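Local coordinates for sugar ABC transporter substrate-binding protein (PDB 5U2P) that probably binds a small solute, perhaps a sugar, in the periplasm and hands it to an ABC transporter, although its natural ligand is not established, at residues 234-238 with 239-243; 158-161 with 162-166; 406-409 with 410-414. One frame throughout, in Å; residues are numbered along the deposited sequence.

Contact 1. Residues 234-238 with 239-243; sequences LELFK and RGYVN
Leu-236 and Tyr-241 meet through the backbone where helix 227-238 ends. Tyr-241 N donates to Leu-236 O at 3.0 Å. Gly-240 N donates to Phe-237 O at 3.1 Å. Gly-240 has positive phi, a conformation that suits glycine. The two bonds back into the last turn make this a Schellman motif. Val-242 N adds a weak bond to Leu-236 O, so that oxygen also holds the chain just past the turn. One residue before Gly-240, Arg-239 N makes the regular i to i+4 bond to Glu-235 O.

The apolar contact that often accompanies a Schellman motif is present, with Leu-236 CD2 4.3 Å from Tyr-241 CB. Just beyond the motif, Val-242 points back to the last helical turn and adds to the packing. Its CG2 sits over one face of the Phe-237 ring, 3.7 Å from the ring centroid and 20° off the normal. This is a CH-pi contact, displaced toward the rim, with Phe-237 CD1 the nearest ring atom to Val-242 CG2 at 3.5 Å. The same methyl packs on Leu-236 CB.

On another side of the turn, Glu-235 and Arg-239 form a salt bridge. Glu-235 OE2 takes Arg-239 NE at 2.5 Å through its anti lone pair, in the guanidinium plane. Arg-239 NH2, on the same edge of the guanidinium, adds a weak bond to that oxygen. The carboxylate and guanidinium planes stand 80° apart and do not form a flat, two-oxygen pair. The bend at chi2 of Glu-235 (68°) turns the carboxylate to the arginine.

Leu-236, Arg-239 and Tyr-241 all touch helix 160-172. Phe-237 meets Tyr-233 edge-to-face and packs on Val-399. A backbone bond ties Tyr-241 to Leu-180 of strand 178-181.

Contact 2. Residues 158-161 with 162-166; sequences KSWN and ELLES
Ser-159 and Glu-162 meet at the start of helix 160-172, where Ser-159 is the N-cap. Glu-162 N donates to Ser-159 OG at 3.2 Å. With chi1 at 70°, the hydroxyl oxygen lies between its own backbone N and carbonyl carbon, and there it can reach this amide of the first turn. Glu-162 CG and CB also pack against Ser-159 OG.

The Glu-162 side chain reaches back to the residue before the cap. Lys-158 N donates to Glu-162 OE1 at 2.7 Å, meeting it from above the carboxylate plane. The chain is extended beyond CG, which carries the carboxylate past Ser-159. Its position near the amino end of the helix would probably favour a negative charge. Glu-162 also touches Pro-157.

On another side of the helix, Leu-164 lies across one face of the Trp-160 indole. Leu-164 CD1 approaches the NE1 side, 3.4 Å from Trp-160 NE1. Leu-164 CD2 lies over the six-membered ring, 4.2 Å from its centroid, as a CH-pi contact. CG of Trp-160 is anti to its backbone N (chi1 167°), which swings the indole outward beside the first turn. The two leucine methyls reach back to its face. Leu-163 CD2 touches Trp-160 CZ3 at 4.2 Å.

Further out, Trp-160 packs on Ala-232, Glu-235 and Leu-236 of helix 227-238, and Leu-164 also touches Leu-236. One turn into the helix, Glu-162 O accepts two bonds. Ser-166 N and Ser-166 OG each lie 2.8 Å from Glu-162 O, on opposite faces of its carbonyl plane.

Contact 3. Residues 406-409 with 410-414; sequences AHTM and LHRAQ
His-407 and His-411 supply the one side-chain hydrogen bond between these two turns of helix 406-417. His-411 ND1 donates to His-407 O at 3.1 Å, with an N-H...O angle of 161°. The oxygen lies nearly in the imidazole plane, at the ring edge. Relative to the carbonyl plane, ND1 is 49° out of it. His-411 N donates to His-407 O at 3.1 Å as well and comes from the opposite face. His-407 O therefore holds both the backbone and the ring of His-411. Because ND1 is the donor, it carries a proton here. The ring is turned with chi2 at 89°, and the bond probably limits its rotation.

The backbone bonds are those of a regular alpha helix. Leu-410 N donates to Ala-406 O, Arg-412 N to Thr-408 O at 2.9 Å, and Ala-413 N to Met-409 O.

The other side-chain contacts are packing. The methyl CG2 of Thr-408 lies over one face of the Arg-412 guanidinium, displaced toward its rim, and is 3.8 Å from Arg-412 NE. CG2 of Thr-408 is anti to the backbone N, and the arginine is extended from CG to NE. Their paths bring a methyl, not the hydroxyl, to the flat group. Leu-410 CG rests on Ala-406 O at 3.5 Å, and Ala-413 CB sits 3.5 Å from Met-409 O.

Ala-406 and Leu-410 pack on Leu-230 of helix 227-238, and Met-409 packs on Leu-234. The His-407 ring meets Tyr-227 of that helix. Gln-414 OE1 accepts a hydrogen bond from Trp-220 N. Thr-408, His-411 and Arg-412 form the polar side. This is an amphipathic helix packed on helix 227-238, with an i to i+4 ring-to-carbonyl bond.

Along the chain the order is contact 2, contact 1, contact 3. Helix 227-238 connects them. Its C-terminal end forms contact 1, which touches both of the others. The centres of contacts 1 and 2 are 13 Å apart, and Leu-236 CD2 lies 3.9 Å from Leu-164 CD2. Contacts 1 and 3 are 18 Å apart between centres, joined where Leu-234 CD1 packs on Met-409 SD. Contacts 2 and 3 do not touch, with nearest atoms about 12 Å apart. Helix 227-238 thus packs between helix 160-172 and the last modelled helix, 406-417. Each contact centre lies 25 to 27 Å from the chain's centre, so this is structural packing in the outer helices of one lobe.

Contact 1. Residues 234-238 with 239-243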
ATOM      1  N   LEU A 234     -23.296   0.377  -2.570  1.00 25.43           N
ATOM      2  CA  LEU A 234     -24.610  -0.085  -2.985  1.00 22.99           C
ATOM      3  C   LEU A 234     -25.141   0.627  -4.214  1.00 32.74           C
ATOM      4  O   LEU A 234     -25.733   0.000  -5.096  1.00 34.83           O
ATOM      5  CB  LEU A 234     -25.572   0.100  -1.807  1.00 25.44           C
ATOM      6  CG  LEU A 234     -25.373  -0.910  -0.677  1.00 31.85           C
ATOM      7  CD1 LEU A 234     -26.119  -0.471   0.586  1.00 33.85           C
ATOM      8  CD2 LEU A 234     -25.860  -2.284  -1.139  1.00 34.31           C
ATOM      9  N   GLU A 235     -24.935   1.942  -4.268  1.00 33.18           N
ATOM     10  CA  GLU A 235     -25.432   2.739  -5.383  1.00 34.54           C
ATOM     11  C   GLU A 235     -24.718   2.331  -6.668  1.00 36.46           C
ATOM     12  O   GLU A 235     -25.344   2.252  -7.732  1.00 31.64           O
ATOM     13  CB  GLU A 235     -25.248   4.233  -5.100  1.00 39.21           C
ATOM     14  CG  GLU A 235     -25.878   5.159  -6.137  1.00 49.83           C
ATOM     15  CD  GLU A 235     -27.398   5.104  -6.141  1.00 58.29           C
ATOM     16  OE1 GLU A 235     -27.990   4.571  -5.181  1.00 60.23           O
ATOM     17  OE2 GLU A 235     -28.000   5.598  -7.111  1.00 44.57           O
ATOM     18  N   LEU A 236     -23.413   2.062  -6.580  1.00 31.92           N
ATOM     19  CA  LEU A 236     -22.671   1.590  -7.757  1.00 31.81           C
ATOM     20  C   LEU A 236     -23.242   0.261  -8.272  1.00 29.43           C
ATOM     21  O   LEU A 236     -23.368   0.076  -9.481  1.00 33.39           O
ATOM     22  CB  LEU A 236     -21.176   1.436  -7.453  1.00 27.39           C
ATOM     23  CG  LEU A 236     -20.421   2.736  -7.151  1.00 29.59           C
ATOM     24  CD1 LEU A 236     -18.989   2.416  -6.829  1.00 26.21           C
ATOM     25  CD2 LEU A 236     -20.468   3.736  -8.297  1.00 28.95           C
ATOM     26  N   PHE A 237     -23.588  -0.652  -7.363  1.00 34.57           N
ATOM     27  CA  PHE A 237     -24.176  -1.940  -7.764  1.00 31.74           C
ATOM     28  C   PHE A 237     -25.565  -1.718  -8.353  1.00 35.66           C
ATOM     29  O   PHE A 237     -25.928  -2.316  -9.374  1.00 30.87           O
ATOM     30  CB  PHE A 237     -24.259  -2.905  -6.576  1.00 36.36           C
ATOM     31  CG  PHE A 237     -22.917  -3.432  -6.115  1.00 52.88           C
ATOM     32  CD1 PHE A 237     -22.270  -4.438  -6.810  1.00 54.56           C
ATOM     33  CD2 PHE A 237     -22.310  -2.923  -4.976  1.00 63.08           C
ATOM     34  CE1 PHE A 237     -21.039  -4.918  -6.378  1.00 61.71           C
ATOM     35  CE2 PHE A 237     -21.081  -3.400  -4.543  1.00 48.57           C
ATOM     36  CZ  PHE A 237     -20.452  -4.393  -5.234  1.00 33.99           C
ATOM     37  N   LYS A 238     -26.329  -0.848  -7.698  1.00 34.75           N
ATOM     38  CA  LYS A 238     -27.699  -0.520  -8.100  1.00 62.14           C
ATOM     39  C   LYS A 238     -27.797  -0.014  -9.540  1.00 42.06           C
ATOM     40  O   LYS A 238     -28.691  -0.422 -10.294  1.00 36.96           O
ATOM     41  CB  LYS A 238     -28.273   0.537  -7.149  1.00 48.49           C
ATOM     42  CG  LYS A 238     -29.682   1.039  -7.482  1.00 69.10           C
ATOM     43  CD  LYS A 238     -29.775   2.551  -7.306  1.00 74.88           C
ATOM     44  CE  LYS A 238     -31.155   3.083  -7.642  1.00 75.64           C
ATOM     45  NZ  LYS A 238     -32.112   2.876  -6.529  1.00 72.05           N
ATOM     46  N   ARG A 239     -26.896   0.891  -9.909  1.00 37.39           N
ATOM     47  CA  ARG A 239     -26.899   1.480 -11.246  1.00 34.06           C
ATOM     48  C   ARG A 239     -26.157   0.621 -12.265  1.00 36.96           C
ATOM     49  O   ARG A 239     -26.109   0.954 -13.455  1.00 34.15           O
ATOM     50  CB  ARG A 239     -26.299   2.889 -11.197  1.00 40.90           C
ATOM     51  CG  ARG A 239     -27.021   3.829 -10.221  1.00 41.12           C
ATOM     52  CD  ARG A 239     -26.698   5.300 -10.499  1.00 38.44           C
ATOM     53  NE  ARG A 239     -27.180   6.191  -9.442  1.00 53.41           N
ATOM     54  CZ  ARG A 239     -27.170   7.522  -9.507  1.00 59.60           C
ATOM     55  NH1 ARG A 239     -26.720   8.140 -10.591  1.00 66.50           N
ATOM     56  NH2 ARG A 239     -27.622   8.240  -8.485  1.00 68.18           N
ATOM     57  N   GLY A 240     -25.600  -0.498 -11.814  1.00 45.54           N
ATOM     58  CA  GLY A 240     -24.860  -1.384 -12.697  1.00 49.46           C
ATOM     59  C   GLY A 240     -23.531  -0.813 -13.174  1.00 53.67           C
ATOM     60  O   GLY A 240     -22.992  -1.240 -14.187  1.00 38.86           O
ATOM     61  N   TYR A 241     -22.993   0.152 -12.439  1.00 28.27           N
ATOM     62  CA  TYR A 241     -21.707   0.739 -12.766  1.00 25.17           C
ATOM     63  C   TYR A 241     -20.553  -0.174 -12.366  1.00 30.31           C
ATOM     64  O   TYR A 241     -19.477  -0.098 -12.948  1.00 34.07           O
ATOM     65  CB  TYR A 241     -21.551   2.102 -12.089  1.00 31.26           C
ATOM     66  CG  TYR A 241     -22.522   3.149 -12.585  1.00 29.64           C
ATOM     67  CD1 TYR A 241     -23.230   2.969 -13.775  1.00 35.49           C
ATOM     68  CD2 TYR A 241     -22.716   4.335 -11.881  1.00 39.20           C
ATOM     69  CE1 TYR A 241     -24.107   3.926 -14.231  1.00 39.09           C
ATOM     70  CE2 TYR A 241     -23.594   5.304 -12.338  1.00 39.36           C
ATOM     71  CZ  TYR A 241     -24.288   5.091 -13.517  1.00 49.81           C
ATOM     72  OH  TYR A 241     -25.165   6.043 -13.986  1.00 50.57           O
ATOM     73  N   VAL A 242     -20.768  -1.017 -11.360  1.00 33.40           N
ATOM     74  CA  VAL A 242     -19.864  -2.139 -11.107  1.00 36.19           C
ATOM     75  C   VAL A 242     -20.688  -3.410 -11.222  1.00 45.59           C
ATOM     76  O   VAL A 242     -21.855  -3.434 -10.826  1.00 41.57           O
ATOM     77  CB  VAL A 242     -19.171  -2.098  -9.723  1.00 36.21           C
ATOM     78  CG1 VAL A 242     -18.376  -0.794  -9.526  1.00 35.97           C
ATOM     79  CG2 VAL A 242     -20.172  -2.291  -8.611  1.00 38.14           C
ATOM     80  N   ASN A 243     -20.081  -4.457 -11.774  1.00 50.17           N
ATOM     81  CA  ASN A 243     -20.783  -5.720 -12.003  1.00 48.29           C
ATOM     82  C   ASN A 243     -20.360  -6.773 -10.984  1.00 64.93           C
ATOM     83  O   ASN A 243     -19.190  -7.173 -10.953  1.00 40.70           O
ATOM     84  CB  ASN A 243     -20.512  -6.217 -13.429  1.00 45.81           C
ATOM     85  CG  ASN A 243     -21.450  -7.328 -13.850  1.00 58.60           C
ATOM     86  OD1 ASN A 243     -21.723  -8.247 -13.077  1.00 45.34           O
ATOM     87  ND2 ASN A 243     -21.950  -7.253 -15.088  1.00 42.12           N
TER

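Contact 2. Residues 158-161 with 162-166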
ATOM      1  N   LYS A 158     -14.136  14.668 -10.463  1.00 29.35           N
ATOM      2  CA  LYS A 158     -13.491  15.279  -9.312  1.00 27.60           C
ATOM      3  C   LYS A 158     -14.384  15.242  -8.073  1.00 47.04           C
ATOM      4  O   LYS A 158     -14.050  15.808  -7.041  1.00 38.50           O
ATOM      5  CB  LYS A 158     -13.077  16.716  -9.643  1.00 42.88           C
ATOM      6  CG  LYS A 158     -12.240  16.796 -10.920  1.00 46.65           C
ATOM      7  CD  LYS A 158     -11.254  17.943 -10.901  1.00 65.18           C
ATOM      8  CE  LYS A 158     -10.296  17.840 -12.080  1.00 79.03           C
ATOM      9  NZ  LYS A 158      -9.249  18.897 -12.058  1.00 77.88           N
ATOM     10  N   SER A 159     -15.503  14.539  -8.184  1.00 31.12           N
ATOM     11  CA  SER A 159     -16.447  14.372  -7.083  1.00 27.43           C
ATOM     12  C   SER A 159     -17.251  13.096  -7.304  1.00 32.77           C
ATOM     13  O   SER A 159     -17.186  12.498  -8.370  1.00 30.89           O
ATOM     14  CB  SER A 159     -17.407  15.547  -7.004  1.00 39.90           C
ATOM     15  OG  SER A 159     -18.286  15.492  -8.113  1.00 39.65           O
ATOM     16  N   TRP A 160     -18.024  12.708  -6.300  1.00 30.69           N
ATOM     17  CA  TRP A 160     -18.873  11.520  -6.374  1.00 36.19           C
ATOM     18  C   TRP A 160     -19.934  11.608  -7.462  1.00 45.92           C
ATOM     19  O   TRP A 160     -20.203  10.622  -8.145  1.00 36.85           O
ATOM     20  CB  TRP A 160     -19.545  11.289  -5.016  1.00 37.41           C
ATOM     21  CG  TRP A 160     -20.688  10.295  -5.020  1.00 51.85           C
ATOM     22  CD1 TRP A 160     -22.022  10.582  -4.900  1.00 65.42           C
ATOM     23  CD2 TRP A 160     -20.596   8.864  -5.127  1.00 33.11           C
ATOM     24  NE1 TRP A 160     -22.761   9.422  -4.928  1.00 45.73           N
ATOM     25  CE2 TRP A 160     -21.913   8.355  -5.067  1.00 54.62           C
ATOM     26  CE3 TRP A 160     -19.536   7.969  -5.268  1.00 38.92           C
ATOM     27  CZ2 TRP A 160     -22.190   6.989  -5.151  1.00 50.22           C
ATOM     28  CZ3 TRP A 160     -19.815   6.613  -5.347  1.00 42.11           C
ATOM     29  CH2 TRP A 160     -21.128   6.139  -5.288  1.00 42.52           C
ATOM     30  N   ASN A 161     -20.557  12.772  -7.611  1.00 32.10           N
ATOM     31  CA  ASN A 161     -21.568  12.937  -8.640  1.00 29.30           C
ATOM     32  C   ASN A 161     -20.953  12.954 -10.024  1.00 34.69           C
ATOM     33  O   ASN A 161     -21.571  12.505 -10.981  1.00 35.07           O
ATOM     34  CB  ASN A 161     -22.375  14.214  -8.408  1.00 46.01           C
ATOM     35  CG  ASN A 161     -23.288  14.102  -7.217  1.00 58.19           C
ATOM     36  OD1 ASN A 161     -23.839  13.037  -6.943  1.00 65.50           O
ATOM     37  ND2 ASN A 161     -23.444  15.198  -6.486  1.00 54.85           N
ATOM     38  N   GLU A 162     -19.728  13.456 -10.133  1.00 27.75           N
ATOM     39  CA  GLU A 162     -19.045  13.439 -11.417  1.00 39.33           C
ATOM     40  C   GLU A 162     -18.675  12.000 -11.796  1.00 40.79           C
ATOM     41  O   GLU A 162     -18.706  11.638 -12.978  1.00 32.45           O
ATOM     42  CB  GLU A 162     -17.810  14.347 -11.386  1.00 51.41           C
ATOM     43  CG  GLU A 162     -18.185  15.829 -11.490  1.00 61.28           C
ATOM     44  CD  GLU A 162     -16.995  16.770 -11.532  1.00 59.80           C
ATOM     45  OE1 GLU A 162     -15.866  16.318 -11.805  1.00 44.26           O
ATOM     46  OE2 GLU A 162     -17.196  17.980 -11.298  1.00 80.10           O
ATOM     47  N   LEU A 163     -18.340  11.183 -10.802  1.00 39.15           N
ATOM     48  CA  LEU A 163     -18.074   9.764 -11.049  1.00 33.26           C
ATOM     49  C   LEU A 163     -19.336   9.079 -11.563  1.00 38.61           C
ATOM     50  O   LEU A 163     -19.290   8.360 -12.549  1.00 31.46           O
ATOM     51  CB  LEU A 163     -17.588   9.053  -9.797  1.00 27.20           C
ATOM     52  CG  LEU A 163     -17.417   7.536  -9.911  1.00 27.74           C
ATOM     53  CD1 LEU A 163     -16.328   7.197 -10.900  1.00 30.67           C
ATOM     54  CD2 LEU A 163     -17.098   6.945  -8.545  1.00 30.72           C
ATOM     55  N   LEU A 164     -20.459   9.300 -10.891  1.00 30.28           N
ATOM     56  CA  LEU A 164     -21.723   8.691 -11.317  1.00 31.50           C
ATOM     57  C   LEU A 164     -22.101   9.142 -12.726  1.00 45.69           C
ATOM     58  O   LEU A 164     -22.553   8.335 -13.542  1.00 37.46           O
ATOM     59  CB  LEU A 164     -22.855   9.029 -10.340  1.00 37.61           C
ATOM     60  CG  LEU A 164     -22.717   8.437  -8.938  1.00 39.78           C
ATOM     61  CD1 LEU A 164     -23.883   8.869  -8.058  1.00 42.84           C
ATOM     62  CD2 LEU A 164     -22.610   6.912  -8.950  1.00 34.53           C
ATOM     63  N   GLU A 165     -21.912  10.429 -13.010  1.00 41.94           N
ATOM     64  CA  GLU A 165     -22.224  10.960 -14.334  1.00 47.62           C
ATOM     65  C   GLU A 165     -21.301  10.345 -15.382  1.00 49.88           C
ATOM     66  O   GLU A 165     -21.753   9.939 -16.451  1.00 40.86           O
ATOM     67  CB  GLU A 165     -22.109  12.488 -14.357  1.00 45.30           C
ATOM     68  CG  GLU A 165     -22.439  13.109 -15.711  1.00 71.95           C
ATOM     69  CD  GLU A 165     -22.339  14.625 -15.713  1.00 89.38           C
ATOM     70  OE1 GLU A 165     -21.756  15.199 -14.765  1.00 80.18           O
ATOM     71  OE2 GLU A 165     -22.845  15.244 -16.674  1.00 98.21           O
ATOM     72  N   SER A 166     -20.008  10.277 -15.069  1.00 33.41           N
ATOM     73  CA  SER A 166     -19.036   9.674 -15.974  1.00 29.06           C
ATOM     74  C   SER A 166     -19.459   8.250 -16.306  1.00 38.60           C
ATOM     75  O   SER A 166     -19.359   7.817 -17.456  1.00 36.35           O
ATOM     76  CB  SER A 166     -17.634   9.674 -15.362  1.00 38.32           C
ATOM     77  OG  SER A 166     -17.114  10.990 -15.235  1.00 42.11           O
TER

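Contact 3. Residues 406-409 with 410-414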
ATOM      1  N   ALA A 406     -27.474  -0.255   4.033  1.00 28.32           N
ATOM      2  CA  ALA A 406     -26.209  -0.333   4.747  1.00 31.78           C
ATOM      3  C   ALA A 406     -26.442  -0.814   6.181  1.00 34.73           C
ATOM      4  O   ALA A 406     -25.622  -1.525   6.741  1.00 29.79           O
ATOM      5  CB  ALA A 406     -25.508   1.012   4.741  1.00 32.51           C
ATOM      6  N   HIS A 407     -27.571  -0.440   6.771  1.00 30.23           N
ATOM      7  CA  HIS A 407     -27.910  -0.937   8.094  1.00 30.04           C
ATOM      8  C   HIS A 407     -27.966  -2.458   8.103  1.00 38.83           C
ATOM      9  O   HIS A 407     -27.454  -3.104   9.017  1.00 35.12           O
ATOM     10  CB  HIS A 407     -29.265  -0.404   8.572  1.00 33.18           C
ATOM     11  CG  HIS A 407     -29.325   1.076   8.771  1.00 30.18           C
ATOM     12  ND1 HIS A 407     -30.233   1.873   8.107  1.00 37.31           N
ATOM     13  CD2 HIS A 407     -28.666   1.892   9.633  1.00 33.49           C
ATOM     14  CE1 HIS A 407     -30.102   3.122   8.520  1.00 38.02           C
ATOM     15  NE2 HIS A 407     -29.162   3.159   9.449  1.00 39.37           N
ATOM     16  N   THR A 408     -28.622  -3.023   7.095  1.00 31.49           N
ATOM     17  CA  THR A 408     -28.780  -4.459   7.018  1.00 35.70           C
ATOM     18  C   THR A 408     -27.434  -5.137   6.780  1.00 39.38           C
ATOM     19  O   THR A 408     -27.161  -6.178   7.375  1.00 31.73           O
ATOM     20  CB  THR A 408     -29.793  -4.834   5.929  1.00 42.04           C
ATOM     21  OG1 THR A 408     -31.089  -4.387   6.355  1.00 35.76           O
ATOM     22  CG2 THR A 408     -29.827  -6.338   5.728  1.00 35.15           C
ATOM     23  N   MET A 409     -26.586  -4.545   5.944  1.00 33.08           N
ATOM     24  CA  MET A 409     -25.244  -5.092   5.736  1.00 30.61           C
ATOM     25  C   MET A 409     -24.444  -5.141   7.039  1.00 36.28           C
ATOM     26  O   MET A 409     -23.729  -6.110   7.285  1.00 34.70           O
ATOM     27  CB  MET A 409     -24.484  -4.282   4.674  1.00 33.80           C
ATOM     28  CG  MET A 409     -25.129  -4.348   3.300  1.00 35.96           C
ATOM     29  SD  MET A 409     -24.350  -3.227   2.116  1.00 34.30           S
ATOM     30  CE  MET A 409     -22.807  -4.090   1.793  1.00 35.39           C
ATOM     31  N   LEU A 410     -24.578  -4.131   7.892  1.00 31.05           N
ATOM     32  CA  LEU A 410     -23.843  -4.160   9.148  1.00 32.29           C
ATOM     33  C   LEU A 410     -24.408  -5.238  10.067  1.00 44.72           C
ATOM     34  O   LEU A 410     -23.655  -5.883  10.784  1.00 34.19           O
ATOM     35  CB  LEU A 410     -23.858  -2.793   9.833  1.00 31.61           C
ATOM     36  CG  LEU A 410     -23.114  -1.675   9.106  1.00 27.13           C
ATOM     37  CD1 LEU A 410     -23.435  -0.337   9.769  1.00 36.05           C
ATOM     38  CD2 LEU A 410     -21.600  -1.924   9.081  1.00 29.76           C
ATOM     39  N   HIS A 411     -25.727  -5.440  10.054  1.00 37.71           N
ATOM     40  CA  HIS A 411     -26.315  -6.497  10.873  1.00 35.50           C
ATOM     41  C   HIS A 411     -25.844  -7.865  10.406  1.00 33.02           C
ATOM     42  O   HIS A 411     -25.563  -8.748  11.217  1.00 45.96           O
ATOM     43  CB  HIS A 411     -27.840  -6.444  10.824  1.00 37.00           C
ATOM     44  CG  HIS A 411     -28.433  -5.546  11.853  1.00 44.71           C
ATOM     45  ND1 HIS A 411     -28.646  -4.205  11.633  1.00 47.51           N
ATOM     46  CD2 HIS A 411     -28.843  -5.794  13.117  1.00 47.02           C
ATOM     47  CE1 HIS A 411     -29.179  -3.667  12.717  1.00 53.16           C
ATOM     48  NE2 HIS A 411     -29.300  -4.607  13.633  1.00 43.69           N
ATOM     49  N   ARG A 412     -25.780  -8.038   9.095  1.00 32.27           N
ATOM     50  CA  ARG A 412     -25.388  -9.317   8.525  1.00 53.08           C
ATOM     51  C   ARG A 412     -23.943  -9.602   8.912  1.00 68.87           C
ATOM     52  O   ARG A 412     -23.601 -10.724   9.288  1.00 44.42           O
ATOM     53  CB  ARG A 412     -25.553  -9.318   7.007  1.00 39.38           C
ATOM     54  CG  ARG A 412     -26.988  -9.454   6.506  1.00 62.07           C
ATOM     55  CD  ARG A 412     -27.055  -9.567   4.981  1.00 82.61           C
ATOM     56  NE  ARG A 412     -28.436  -9.672   4.504  1.00 95.45           N
ATOM     57  CZ  ARG A 412     -28.840  -9.362   3.272  1.00 94.52           C
ATOM     58  NH1 ARG A 412     -27.977  -8.912   2.374  1.00 45.53           N
ATOM     59  NH2 ARG A 412     -30.118  -9.489   2.933  1.00 81.17           N
ATOM     60  N   ALA A 413     -23.098  -8.576   8.839  1.00 45.10           N
ATOM     61  CA  ALA A 413     -21.696  -8.722   9.231  1.00 48.73           C
ATOM     62  C   ALA A 413     -21.592  -9.184  10.681  1.00 52.36           C
ATOM     63  O   ALA A 413     -20.797 -10.063  11.006  1.00 52.27           O
ATOM     64  CB  ALA A 413     -20.938  -7.410   9.033  1.00 37.13           C
ATOM     65  N   GLN A 414     -22.418  -8.605  11.545  1.00 38.40           N
ATOM     66  CA  GLN A 414     -22.362  -8.906  12.971  1.00 39.20           C
ATOM     67  C   GLN A 414     -22.957 -10.277  13.265  1.00 71.48           C
ATOM     68  O   GLN A 414     -22.527 -10.955  14.196  1.00 59.62           O
ATOM     69  CB  GLN A 414     -23.087  -7.818  13.770  1.00 43.41           C
ATOM     70  CG  GLN A 414     -22.977  -7.952  15.284  1.00 54.31           C
ATOM     71  CD  GLN A 414     -21.555  -7.788  15.799  1.00 71.02           C
ATOM     72  OE1 GLN A 414     -20.638  -7.468  15.053  1.00 49.05           O
ATOM     73  NE2 GLN A 414     -21.374  -8.003  17.087  1.00 66.91           N
TER